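Local structure of like-Sm ribonucleoprotein core (Methanococcus vannielii SB, 5MKI) at the interface of chains A and B. The protein binds RNA, recognising uridine, as a seven-membered ring of the Sm/LSm family. Sequence-based numbering; all coordinates share one arbitrary frame. Chains: chain A/B, Like-Sm ribonucleoprotein core.

The interface of chains A and B. Residues chain A 68-69; chain B 23, 27, 29, 49, 60.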
ATOM      1  N   LEU A  68       1.777 -13.166   5.959  1.00 29.58           N
ATOM      2  CA  LEU A  68       0.622 -13.153   6.844  1.00 29.02           C
ATOM      3  C   LEU A  68       1.068 -13.370   8.288  1.00 29.66           C
ATOM      4  O   LEU A  68       0.879 -12.494   9.139  1.00 25.84           O
ATOM      5  CB  LEU A  68      -0.378 -14.229   6.397  1.00 31.16           C
ATOM      6  CG  LEU A  68      -1.852 -14.115   6.782  1.00 38.82           C
ATOM      7  CD1 LEU A  68      -2.465 -12.844   6.181  1.00 36.90           C
ATOM      8  CD2 LEU A  68      -2.605 -15.362   6.310  1.00 36.16           C
ATOM      9  N   TYR A  69       1.672 -14.531   8.569  1.00 25.85           N
ATOM     10  CA  TYR A  69       2.351 -14.796   9.837  1.00 27.12           C
ATOM     11  C   TYR A  69       3.396 -15.883   9.621  1.00 27.11           C
ATOM     12  O   TYR A  69       3.327 -16.649   8.658  1.00 26.66           O
ATOM     13  CB  TYR A  69       1.382 -15.212  10.956  1.00 25.99           C
ATOM     14  CG  TYR A  69       0.137 -15.988  10.549  1.00 31.40           C
ATOM     15  CD1 TYR A  69       0.207 -17.321  10.124  1.00 27.35           C
ATOM     16  CD2 TYR A  69      -1.113 -15.401  10.634  1.00 26.61           C
ATOM     17  CE1 TYR A  69      -0.947 -18.019   9.764  1.00 28.92           C
ATOM     18  CE2 TYR A  69      -2.258 -16.086  10.286  1.00 28.53           C
ATOM     19  CZ  TYR A  69      -2.181 -17.389   9.857  1.00 32.42           C
ATOM     20  OH  TYR A  69      -3.352 -18.041   9.516  1.00 29.84           O
TER
ATOM     21  N   LEU B  23      -8.027 -10.561  11.570  1.00 25.01           N
ATOM     22  CA  LEU B  23      -7.271 -10.253  10.365  1.00 27.92           C
ATOM     23  C   LEU B  23      -8.192  -9.791   9.247  1.00 29.82           C
ATOM     24  O   LEU B  23      -9.369 -10.168   9.192  1.00 30.18           O
ATOM     25  CB  LEU B  23      -6.483 -11.473   9.901  1.00 26.30           C
ATOM     26  CG  LEU B  23      -5.462 -11.974  10.913  1.00 29.27           C
ATOM     27  CD1 LEU B  23      -4.497 -12.933  10.223  1.00 28.67           C
ATOM     28  CD2 LEU B  23      -4.718 -10.801  11.533  1.00 29.31           C
ATOM     29  N   LYS B  27      -9.761 -14.037   9.082  1.00 37.02           N
ATOM     30  CA  LYS B  27      -9.262 -14.954  10.095  1.00 38.27           C
ATOM     31  C   LYS B  27      -9.396 -14.346  11.487  1.00 37.07           C
ATOM     32  O   LYS B  27      -9.356 -13.123  11.663  1.00 34.15           O
ATOM     33  CB  LYS B  27      -7.797 -15.303   9.837  1.00 37.07           C
ATOM     34  CG  LYS B  27      -7.575 -16.363   8.781  1.00 38.50           C
ATOM     35  CD  LYS B  27      -6.097 -16.554   8.535  1.00 36.08           C
ATOM     36  CE  LYS B  27      -5.857 -17.222   7.197  1.00 44.42           C
ATOM     37  NZ  LYS B  27      -6.443 -16.402   6.103  1.00 46.55           N
ATOM     38  N   VAL B  29      -7.335 -15.019  15.061  1.00 33.80           N
ATOM     39  CA  VAL B  29      -6.160 -15.670  15.651  1.00 33.39           C
ATOM     40  C   VAL B  29      -6.145 -15.359  17.143  1.00 33.67           C
ATOM     41  O   VAL B  29      -5.968 -14.200  17.535  1.00 30.55           O
ATOM     42  CB  VAL B  29      -4.851 -15.212  14.993  1.00 30.60           C
ATOM     43  CG1 VAL B  29      -3.691 -16.071  15.471  1.00 28.09           C
ATOM     44  CG2 VAL B  29      -4.971 -15.224  13.468  1.00 34.11           C
ATOM     45  N   ILE B  49      -6.150 -20.728  15.243  1.00 42.21           N
ATOM     46  CA  ILE B  49      -6.937 -20.094  14.192  1.00 53.70           C
ATOM     47  C   ILE B  49      -8.351 -20.655  14.266  1.00 59.76           C
ATOM     48  O   ILE B  49      -8.539 -21.878  14.272  1.00 62.89           O
ATOM     49  CB  ILE B  49      -6.311 -20.316  12.803  1.00 54.97           C
ATOM     50  CG1 ILE B  49      -5.199 -19.299  12.547  1.00 50.03           C
ATOM     51  CG2 ILE B  49      -7.348 -20.161  11.710  1.00 57.56           C
ATOM     52  CD1 ILE B  49      -3.987 -19.458  13.425  1.00 43.81           C
ATOM     53  N   LEU B  60       3.813 -17.720  17.049  1.00 27.26           N
ATOM     54  CA  LEU B  60       3.309 -17.145  15.808  1.00 29.94           C
ATOM     55  C   LEU B  60       3.619 -15.662  15.816  1.00 29.12           C
ATOM     56  O   LEU B  60       3.201 -14.954  16.736  1.00 27.01           O
ATOM     57  CB  LEU B  60       1.796 -17.356  15.677  1.00 28.27           C
ATOM     58  CG  LEU B  60       1.147 -17.307  14.295  1.00 24.68           C
ATOM     59  CD1 LEU B  60       1.715 -18.393  13.380  1.00 30.18           C
ATOM     60  CD2 LEU B  60      -0.349 -17.458  14.419  1.00 30.31           C
TER
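A:Tyr69 meets B:Leu60 where the extended backbone that opens strand 69-71 of chain A (phi -156°, psi 159° at A:Tyr69) comes up to the start of strand 60-62 of chain B, while A:Leu68 just before it lies in a loop. This is the subunit contact of an Sm fold, in which strand 69-71 of one copy lies beside strand 60-62 of the next to close a ring, here of seven. The aromatic ring of A:Tyr69 reaches across into an aliphatic pocket of chain B. B:Leu60 lies over one face: its CD2 stands 4.2 Å above the ring plane, displaced toward the rim, and its other methyl, CD1, comes to 3.7 Å from A:Tyr69 CD1. With CG turned away from the backbone N (chi1 -158°), B:Leu60 lays its fork along the CB-CG end of the tyrosine. Farther out, B:Leu23 brings its CD1 to 3.9 Å from A:Tyr69 CE2, and B:Val29 CG2 stands a little farther off the same ring atom, at 4.3 Å. The phenol oxygen OH of A:Tyr69 lies beside the methylenes of B:Lys27, 3.3 Å from B:Lys27 CD. B:Ile49 CG1 is 3.8 Å from A:Tyr69 OH. B:Lys27 runs extended as far as CE and then bends at its last torsion, its CE meeting the methyl CD2 of A:Leu68 at 3.8 Å. Were A:Tyr69 replaced by an alanine, the methyls of B:Leu60 and B:Leu23 would probably lose the ring they pack against, with a gap opening beside the B:Lys27 methylenes and B:Ile49 and a weaker hold between the two subunits.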